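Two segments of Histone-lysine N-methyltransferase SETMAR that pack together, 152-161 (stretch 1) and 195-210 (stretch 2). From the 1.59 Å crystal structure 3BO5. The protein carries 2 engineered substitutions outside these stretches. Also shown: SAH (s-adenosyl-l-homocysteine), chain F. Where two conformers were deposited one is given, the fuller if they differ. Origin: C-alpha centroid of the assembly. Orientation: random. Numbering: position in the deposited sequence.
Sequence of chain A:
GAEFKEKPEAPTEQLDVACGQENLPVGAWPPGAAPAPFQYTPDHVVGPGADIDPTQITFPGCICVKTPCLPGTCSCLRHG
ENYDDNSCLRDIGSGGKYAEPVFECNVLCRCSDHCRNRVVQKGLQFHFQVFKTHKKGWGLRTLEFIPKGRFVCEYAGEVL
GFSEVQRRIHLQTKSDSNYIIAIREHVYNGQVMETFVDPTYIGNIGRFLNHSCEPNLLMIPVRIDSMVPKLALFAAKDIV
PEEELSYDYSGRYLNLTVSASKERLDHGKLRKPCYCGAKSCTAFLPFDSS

Stretch 1 (152-161) VCEYAGEVLG
Stretch 2 (195-210) TFVDPTYIGNIGRFLN

The strand through Glu 158 and Val 159 runs antiparallel (147°) to that through Val 197 and Asp 198, axes 4.2 Å apart at their closest, pairing Glu 158 with Asp 198 and Val 159 with Val 197. Three backbone hydrogen bonds fix the register: Glu 158 N to Asp 198 O, 2.9 Å; Asp 198 N to Glu 158 O, 2.7 Å; Leu 160 N to Phe 196 O, 3.0 Å. Val 159 and Val 197, both t, share one sheet face; on the other, apolar Leu 160 (m, t) sets CB 4.2 Å from Phe 196 CB (Phe 196 m), and Glu 158 (m, t, chi3 -94°) is buried, its carboxylate hydrogen-bonded. Gly 157 (phi/psi -179/-155) is a necessary hollow: a CB would strike Pro 199 CA. Beyond the corner at 200-202, Asn 204 (p, chi2 -32°) mimics backbone, hydrogen-bonding through ND2 to Glu 154 O (2.8 Å) and OD1 to Ala 156 N (3.0 Å). In the 3-10 segment 205-208, bare Gly 206 lets Glu 154 O approach its CA to 3.6 Å; a CB would clash. Tyr 155 (t, chi2 80°) starts away but its ring returns, edge to Gly 206 O (CE1 to O 3.2 Å). Cys 153 (p) lodges SG 4.0 Å from Leu 209 CD1. Both sides summed, 957 Å² is buried.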

ATOM      1  N   VAL A 152      -2.176   7.946  -1.563  1.00 10.87           N
ATOM      2  CA  VAL A 152      -3.415   7.387  -2.063  1.00 11.52           C
ATOM      3  C   VAL A 152      -4.028   6.389  -1.063  1.00 12.04           C
ATOM      4  O   VAL A 152      -5.082   6.614  -0.502  1.00 13.04           O
ATOM      5  CB  VAL A 152      -3.186   6.753  -3.431  1.00  9.83           C
ATOM      6  CG1 VAL A 152      -4.432   6.019  -3.925  1.00 12.10           C
ATOM      7  CG2 VAL A 152      -2.924   7.929  -4.427  1.00 12.45           C
ATOM      8  N   CYS A 153      -3.289   5.311  -0.802  1.00 12.58           N
ATOM      9  CA  CYS A 153      -3.778   4.375   0.215  1.00 11.48           C
ATOM     10  C   CYS A 153      -2.654   3.434   0.616  1.00 11.74           C
ATOM     11  O   CYS A 153      -1.655   3.337  -0.075  1.00 13.47           O
ATOM     12  CB  CYS A 153      -5.012   3.575  -0.261  1.00 12.90           C
ATOM     13  SG  CYS A 153      -4.633   2.471  -1.640  1.00 12.40           S
ATOM     14  N   GLU A 154      -2.836   2.778   1.764  1.00 12.68           N
ATOM     15  CA  GLU A 154      -1.930   1.633   2.087  1.00 11.91           C
ATOM     16  C   GLU A 154      -2.379   0.367   1.415  1.00 10.81           C
ATOM     17  O   GLU A 154      -3.480   0.222   0.941  1.00 11.99           O
ATOM     18  CB  GLU A 154      -1.942   1.317   3.605  1.00 12.29           C
ATOM     19  CG  GLU A 154      -1.330   2.368   4.403  1.00 16.09           C
ATOM     20  CD  GLU A 154      -1.362   2.004   5.899  1.00 15.36           C
ATOM     21  OE1 GLU A 154      -1.618   2.921   6.684  1.00 17.05           O
ATOM     22  OE2 GLU A 154      -1.145   0.795   6.283  1.00 15.75           O
ATOM     23  N   TYR A 155      -1.421  -0.577   1.391  1.00 10.64           N
ATOM     24  CA  TYR A 155      -1.780  -1.976   1.167  1.00 11.28           C
ATOM     25  C   TYR A 155      -1.590  -2.614   2.540  1.00 11.04           C
ATOM     26  O   TYR A 155      -0.480  -2.864   3.005  1.00 11.45           O
ATOM     27  CB  TYR A 155      -0.781  -2.531   0.141  1.00 10.02           C
ATOM     28  CG  TYR A 155      -1.231  -3.846  -0.497  1.00 10.79           C
ATOM     29  CD1 TYR A 155      -2.169  -3.889  -1.544  1.00 11.17           C
ATOM     30  CD2 TYR A 155      -0.705  -5.055  -0.004  1.00  9.49           C
ATOM     31  CE1 TYR A 155      -2.610  -5.061  -2.112  1.00 10.30           C
ATOM     32  CE2 TYR A 155      -1.136  -6.290  -0.577  1.00 11.93           C
ATOM     33  CZ  TYR A 155      -2.071  -6.284  -1.612  1.00 10.39           C
ATOM     34  OH  TYR A 155      -2.501  -7.441  -2.177  1.00 12.11           O
ATOM     35  N   ALA A 156      -2.758  -2.867   3.180  1.00 10.17           N
ATOM     36  CA  ALA A 156      -2.765  -3.286   4.622  1.00 11.12           C
ATOM     37  C   ALA A 156      -3.555  -4.597   4.804  1.00 11.78           C
ATOM     38  O   ALA A 156      -4.520  -4.809   4.161  1.00 11.72           O
ATOM     39  CB  ALA A 156      -3.423  -2.166   5.511  1.00 12.26           C
ATOM     40  N   GLY A 157      -3.069  -5.466   5.687  1.00 10.94           N
ATOM     41  CA  GLY A 157      -3.796  -6.712   5.956  1.00 12.18           C
ATOM     42  C   GLY A 157      -3.056  -7.479   6.991  1.00 12.69           C
ATOM     43  O   GLY A 157      -2.469  -6.896   7.884  1.00 13.18           O
ATOM     44  N   GLU A 158      -3.249  -8.804   7.002  1.00 11.91           N
ATOM     45  CA  GLU A 158      -2.537  -9.570   8.019  1.00 11.89           C
ATOM     46  C   GLU A 158      -1.055  -9.571   7.729  1.00 13.09           C
ATOM     47  O   GLU A 158      -0.637  -9.797   6.571  1.00 13.94           O
ATOM     48  CB  GLU A 158      -2.966 -11.041   7.926  1.00 13.01           C
ATOM     49  CG  GLU A 158      -4.388 -11.293   8.336  1.00 12.29           C
ATOM     50  CD  GLU A 158      -4.731 -12.750   8.235  1.00 16.46           C
ATOM     51  OE1 GLU A 158      -5.256 -13.165   7.210  1.00 13.07           O
ATOM     52  OE2 GLU A 158      -4.364 -13.455   9.190  1.00 21.43           O
ATOM     53  N   VAL A 159      -0.282  -9.381   8.778  1.00 12.16           N
ATOM     54  CA  VAL A 159       1.191  -9.458   8.677  1.00 12.45           C
ATOM     55  C   VAL A 159       1.564 -10.885   9.039  1.00 14.84           C
ATOM     56  O   VAL A 159       1.182 -11.372  10.111  1.00 14.76           O
ATOM     57  CB  VAL A 159       1.834  -8.476   9.646  1.00 13.35           C
ATOM     58  CG1 VAL A 159       3.342  -8.585   9.651  1.00 14.43           C
ATOM     59  CG2 VAL A 159       1.434  -7.037   9.165  1.00 14.25           C
ATOM     60  N   LEU A 160       2.233 -11.581   8.129  1.00 13.01           N
ATOM     61  CA  LEU A 160       2.386 -13.050   8.240  1.00 14.12           C
ATOM     62  C   LEU A 160       3.853 -13.363   8.370  1.00 13.60           C
ATOM     63  O   LEU A 160       4.754 -12.654   7.940  1.00 13.89           O
ATOM     64  CB  LEU A 160       1.931 -13.716   6.954  1.00 13.94           C
ATOM     65  CG  LEU A 160       0.492 -13.551   6.551  1.00 12.64           C
ATOM     66  CD1 LEU A 160       0.154 -14.341   5.262  1.00 17.01           C
ATOM     67  CD2 LEU A 160      -0.417 -13.950   7.683  1.00 17.29           C
ATOM     68  N   GLY A 161       4.116 -14.524   8.956  1.00 13.02           N
ATOM     69  CA  GLY A 161       5.449 -15.052   8.818  1.00 14.54           C
ATOM     70  C   GLY A 161       5.658 -15.849   7.528  1.00 13.06           C
ATOM     71  O   GLY A 161       4.705 -16.273   6.846  1.00 13.08           O
ATOM     72  N   THR A 195       8.904  -8.420   5.239  1.00 15.78           N
ATOM     73  CA  THR A 195       7.530  -8.209   5.716  1.00 15.42           C
ATOM     74  C   THR A 195       6.581  -8.850   4.706  1.00 13.97           C
ATOM     75  O   THR A 195       6.710  -8.621   3.498  1.00 14.14           O
ATOM     76  CB  THR A 195       7.174  -6.689   5.767  1.00 15.06           C
ATOM     77  OG1 THR A 195       8.133  -5.982   6.568  1.00 15.23           O
ATOM     78  CG2 THR A 195       5.767  -6.471   6.377  1.00 16.13           C
ATOM     79  N   PHE A 196       5.703  -9.683   5.196  1.00 13.25           N
ATOM     80  CA  PHE A 196       4.689 -10.280   4.310  1.00 14.21           C
ATOM     81  C   PHE A 196       3.375  -9.731   4.734  1.00 13.69           C
ATOM     82  O   PHE A 196       3.000  -9.809   5.887  1.00 13.30           O
ATOM     83  CB  PHE A 196       4.704 -11.822   4.433  1.00 14.78           C
ATOM     84  CG  PHE A 196       5.999 -12.406   4.080  1.00 15.50           C
ATOM     85  CD1 PHE A 196       6.326 -12.666   2.761  1.00 17.83           C
ATOM     86  CD2 PHE A 196       6.940 -12.701   5.082  1.00 16.45           C
ATOM     87  CE1 PHE A 196       7.574 -13.220   2.452  1.00 18.32           C
ATOM     88  CE2 PHE A 196       8.190 -13.219   4.771  1.00 20.16           C
ATOM     89  CZ  PHE A 196       8.497 -13.469   3.459  1.00 18.43           C
ATOM     90  N   VAL A 197       2.630  -9.225   3.737  1.00 11.58           N
ATOM     91  CA  VAL A 197       1.301  -8.663   4.050  1.00 12.59           C
ATOM     92  C   VAL A 197       0.256  -9.333   3.223  1.00 11.72           C
ATOM     93  O   VAL A 197       0.444  -9.487   2.030  1.00 11.52           O
ATOM     94  CB  VAL A 197       1.307  -7.207   3.704  1.00 12.42           C
ATOM     95  CG1 VAL A 197      -0.045  -6.621   3.922  1.00 11.82           C
ATOM     96  CG2 VAL A 197       2.342  -6.477   4.649  1.00 14.54           C
ATOM     97  N   ASP A 198      -0.842  -9.709   3.841  1.00 10.80           N
ATOM     98  CA  ASP A 198      -1.832 -10.507   3.118  1.00 11.02           C
ATOM     99  C   ASP A 198      -3.201  -9.936   3.423  1.00 11.68           C
ATOM    100  O   ASP A 198      -3.756 -10.218   4.527  1.00 12.10           O
ATOM    101  CB  ASP A 198      -1.812 -12.000   3.588  1.00 11.29           C
ATOM    102  CG  ASP A 198      -2.775 -12.827   2.802  1.00 14.65           C
ATOM    103  OD1 ASP A 198      -3.411 -12.300   1.891  1.00 14.28           O
ATOM    104  OD2 ASP A 198      -2.929 -14.032   3.109  1.00 15.57           O
ATOM    105  N   PRO A 199      -3.812  -9.169   2.494  1.00 12.37           N
ATOM    106  CA  PRO A 199      -5.141  -8.635   2.719  1.00 12.33           C
ATOM    107  C   PRO A 199      -6.245  -9.525   2.146  1.00 12.73           C
ATOM    108  O   PRO A 199      -7.385  -9.079   1.949  1.00 12.40           O
ATOM    109  CB  PRO A 199      -5.103  -7.284   1.945  1.00 11.90           C
ATOM    110  CG  PRO A 199      -4.289  -7.635   0.758  1.00 10.48           C
ATOM    111  CD  PRO A 199      -3.197  -8.601   1.283  1.00 12.07           C
ATOM    112  N   THR A 200      -5.947 -10.827   1.930  1.00 11.23           N
ATOM    113  CA  THR A 200      -6.920 -11.723   1.292  1.00 12.41           C
ATOM    114  C   THR A 200      -8.191 -11.843   2.105  1.00 13.03           C
ATOM    115  O   THR A 200      -9.295 -11.734   1.568  1.00 13.20           O
ATOM    116  CB  THR A 200      -6.407 -13.135   1.163  1.00 12.55           C
ATOM    117  OG1 THR A 200      -5.242 -13.100   0.318  1.00 12.88           O
ATOM    118  CG2 THR A 200      -7.429 -14.043   0.528  1.00 16.03           C
ATOM    119  N   TYR A 201      -8.035 -12.106   3.405  1.00 11.95           N
ATOM    120  CA  TYR A 201      -9.233 -12.289   4.298  1.00 12.84           C
ATOM    121  C   TYR A 201      -9.550 -11.093   5.143  1.00 12.64           C
ATOM    122  O   TYR A 201     -10.726 -10.795   5.404  1.00 14.08           O
ATOM    123  CB  TYR A 201      -8.935 -13.463   5.259  1.00 14.02           C
ATOM    124  CG  TYR A 201      -8.522 -14.704   4.485  1.00 12.57           C
ATOM    125  CD1 TYR A 201      -9.419 -15.346   3.665  1.00 15.60           C
ATOM    126  CD2 TYR A 201      -7.192 -15.168   4.559  1.00 15.84           C
ATOM    127  CE1 TYR A 201      -9.027 -16.469   2.945  1.00 18.19           C
ATOM    128  CE2 TYR A 201      -6.801 -16.291   3.867  1.00 15.94           C
ATOM    129  CZ  TYR A 201      -7.738 -16.917   3.024  1.00 16.65           C
ATOM    130  OH  TYR A 201      -7.393 -18.032   2.245  1.00 21.29           O
ATOM    131  N   ILE A 202      -8.479 -10.432   5.628  1.00 11.95           N
ATOM    132  CA  ILE A 202      -8.625  -9.236   6.470  1.00 12.30           C
ATOM    133  C   ILE A 202      -7.727  -8.196   5.817  1.00 12.30           C
ATOM    134  O   ILE A 202      -6.514  -8.411   5.709  1.00 12.19           O
ATOM    135  CB  ILE A 202      -8.096  -9.550   7.879  1.00 14.74           C
ATOM    136  CG1 ILE A 202      -8.837 -10.808   8.428  1.00 14.64           C
ATOM    137  CG2 ILE A 202      -8.329  -8.315   8.741  1.00 15.93           C
ATOM    138  CD1 ILE A 202      -8.294 -11.237   9.699  1.00 16.02           C
ATOM    139  N   GLY A 203      -8.311  -7.111   5.294  1.00 14.08           N
ATOM    140  CA  GLY A 203      -7.415  -6.184   4.557  1.00 13.21           C
ATOM    141  C   GLY A 203      -8.130  -4.898   4.299  1.00 14.39           C
ATOM    142  O   GLY A 203      -9.305  -4.771   4.605  1.00 13.70           O
ATOM    143  N   ASN A 204      -7.376  -3.960   3.751  1.00 10.64           N
ATOM    144  CA  ASN A 204      -7.924  -2.643   3.468  1.00 12.16           C
ATOM    145  C   ASN A 204      -8.231  -2.539   1.976  1.00 11.45           C
ATOM    146  O   ASN A 204      -8.186  -3.501   1.244  1.00 12.71           O
ATOM    147  CB  ASN A 204      -7.015  -1.546   3.942  1.00 11.96           C
ATOM    148  CG  ASN A 204      -5.938  -1.246   2.928  1.00 11.96           C
ATOM    149  OD1 ASN A 204      -5.470  -2.162   2.183  1.00 13.39           O
ATOM    150  ND2 ASN A 204      -5.497   0.030   2.896  1.00 12.16           N
ATOM    151  N   ILE A 205      -8.587  -1.330   1.522  1.00 11.99           N
ATOM    152  CA  ILE A 205      -9.058  -1.169   0.136  0.50 11.51           C
ATOM    153  C   ILE A 205      -7.940  -1.382  -0.866  1.00 10.95           C
ATOM    154  O   ILE A 205      -8.204  -1.612  -2.067  1.00 13.57           O
ATOM    155  CB  ILE A 205      -9.686   0.247  -0.198  0.50 11.89           C
ATOM    156  CG1 ILE A 205      -8.731   1.367   0.247  0.50 11.35           C
ATOM    157  CG2 ILE A 205     -11.153   0.351   0.309  0.50 12.00           C
ATOM    158  CD1 ILE A 205      -9.109   2.699  -0.391  0.50 12.76           C
ATOM    159  N   GLY A 206      -6.674  -1.320  -0.402  1.00 11.09           N
ATOM    160  CA  GLY A 206      -5.580  -1.546  -1.322  1.00 12.12           C
ATOM    161  C   GLY A 206      -5.588  -2.915  -1.976  1.00 12.07           C
ATOM    162  O   GLY A 206      -4.955  -3.119  -3.036  1.00 11.19           O
ATOM    163  N   ARG A 207      -6.271  -3.870  -1.344  1.00 11.55           N
ATOM    164  CA  ARG A 207      -6.371  -5.228  -1.909  1.00 11.42           C
ATOM    165  C   ARG A 207      -7.007  -5.185  -3.296  1.00 13.21           C
ATOM    166  O   ARG A 207      -6.830  -6.120  -4.074  1.00 13.26           O
ATOM    167  CB  ARG A 207      -7.162  -6.194  -0.998  1.00 10.93           C
ATOM    168  CG  ARG A 207      -8.655  -5.817  -0.988  1.00 11.68           C
ATOM    169  CD  ARG A 207      -9.338  -6.420   0.163  1.00 12.71           C
ATOM    170  NE  ARG A 207      -9.315  -7.889   0.145  1.00 10.71           N
ATOM    171  CZ  ARG A 207     -10.168  -8.632  -0.585  1.00 12.46           C
ATOM    172  NH1 ARG A 207     -11.041  -8.027  -1.423  1.00 13.27           N
ATOM    173  NH2 ARG A 207     -10.176 -10.005  -0.491  1.00 13.38           N
ATOM    174  N   PHE A 208      -7.774  -4.113  -3.612  1.00 10.07           N
ATOM    175  CA  PHE A 208      -8.424  -4.074  -4.939  1.00 11.39           C
ATOM    176  C   PHE A 208      -7.588  -3.488  -6.056  1.00 11.12           C
ATOM    177  O   PHE A 208      -8.017  -3.459  -7.197  1.00 12.06           O
ATOM    178  CB  PHE A 208      -9.733  -3.284  -4.840  1.00 11.44           C
ATOM    179  CG  PHE A 208     -10.785  -4.036  -4.063  1.00 12.04           C
ATOM    180  CD1 PHE A 208     -11.389  -5.178  -4.633  1.00 12.55           C
ATOM    181  CD2 PHE A 208     -11.166  -3.631  -2.777  1.00 13.45           C
ATOM    182  CE1 PHE A 208     -12.340  -5.908  -3.896  1.00 13.56           C
ATOM    183  CE2 PHE A 208     -12.112  -4.369  -2.041  1.00 12.30           C
ATOM    184  CZ  PHE A 208     -12.736  -5.489  -2.638  1.00 13.01           C
ATOM    185  N   LEU A 209      -6.365  -3.057  -5.743  1.00 11.16           N
ATOM    186  CA  LEU A 209      -5.510  -2.480  -6.775  1.00 10.85           C
ATOM    187  C   LEU A 209      -5.022  -3.504  -7.754  1.00  9.96           C
ATOM    188  O   LEU A 209      -4.325  -4.473  -7.353  1.00 12.05           O
ATOM    189  CB  LEU A 209      -4.307  -1.863  -6.147  1.00 10.68           C
ATOM    190  CG  LEU A 209      -4.668  -0.622  -5.301  1.00  9.37           C
ATOM    191  CD1 LEU A 209      -3.484  -0.288  -4.352  1.00 15.98           C
ATOM    192  CD2 LEU A 209      -5.135   0.586  -6.165  1.00 13.10           C
ATOM    193  N   ASN A 210      -5.368  -3.283  -9.022  1.00 11.62           N
ATOM    194  CA  ASN A 210      -4.813  -4.163 -10.056  1.00  9.82           C
ATOM    195  C   ASN A 210      -3.384  -3.806 -10.439  1.00 10.84           C
ATOM    196  O   ASN A 210      -2.855  -2.726 -10.105  1.00 11.65           O
ATOM    197  CB  ASN A 210      -5.785  -4.187 -11.258  1.00 10.57           C
ATOM    198  CG  ASN A 210      -7.021  -4.956 -10.934  1.00 11.12           C
ATOM    199  OD1 ASN A 210      -6.955  -6.021 -10.330  1.00 11.42           O
ATOM    200  ND2 ASN A 210      -8.179  -4.442 -11.374  1.00 12.02           N
TER
HETATM  201  N   SAH F 305      -8.996  -8.017  -9.396  1.00 13.08           N
HETATM  202  CA  SAH F 305      -8.857  -8.360  -7.944  1.00 14.34           C
HETATM  203  CB  SAH F 305      -8.123  -7.254  -7.148  1.00 14.13           C
HETATM  204  CG  SAH F 305      -6.607  -7.388  -7.374  1.00 11.32           C
HETATM  205  SD  SAH F 305      -5.941  -8.894  -6.607  1.00 14.08           S
HETATM  206  C   SAH F 305     -10.265  -8.645  -7.374  1.00 12.98           C
HETATM  207  O   SAH F 305     -11.234  -8.743  -8.119  1.00 14.21           O
HETATM  208  OXT SAH F 305     -10.372  -8.761  -6.109  1.00 14.58           O
HETATM  209  C5' SAH F 305      -4.985  -9.552  -7.987  1.00 14.52           C
HETATM  210  C4' SAH F 305      -5.810 -10.279  -9.047  1.00 13.30           C
HETATM  211  O4' SAH F 305      -6.492  -9.354  -9.898  1.00 11.50           O
HETATM  212  C3' SAH F 305      -4.976 -11.091  -9.994  1.00 15.50           C
HETATM  213  O3' SAH F 305      -4.691 -12.404  -9.437  1.00 18.06           O
HETATM  214  C2' SAH F 305      -5.817 -11.174 -11.234  1.00 15.33           C
HETATM  215  O2' SAH F 305      -6.965 -12.024 -11.053  1.00 18.10           O
HETATM  216  C1' SAH F 305      -6.387  -9.770 -11.273  1.00 11.08           C
HETATM  217  N9  SAH F 305      -5.484  -8.798 -11.921  1.00 12.05           N
HETATM  218  C8  SAH F 305      -4.848  -7.700 -11.346  1.00 11.65           C
HETATM  219  N7  SAH F 305      -4.207  -7.041 -12.292  1.00 15.52           N
HETATM  220  C5  SAH F 305      -4.428  -7.643 -13.479  1.00 12.76           C
HETATM  221  C6  SAH F 305      -3.939  -7.352 -14.770  1.00 11.71           C
HETATM  222  N6  SAH F 305      -3.196  -6.298 -15.114  1.00 12.52           N
HETATM  223  N1  SAH F 305      -4.338  -8.251 -15.755  1.00 12.36           N
HETATM  224  C2  SAH F 305      -5.129  -9.323 -15.482  1.00 13.30           C
HETATM  225  N3  SAH F 305      -5.649  -9.632 -14.241  1.00 12.97           N
HETATM  226  C4  SAH F 305      -5.203  -8.787 -13.270  1.00 11.19           C
HETATM  227  O   HOH W   1      -5.944 -11.711   5.189  1.00 14.69           O
HETATM  228  O   HOH W   2       6.033 -10.304   8.054  1.00 16.98           O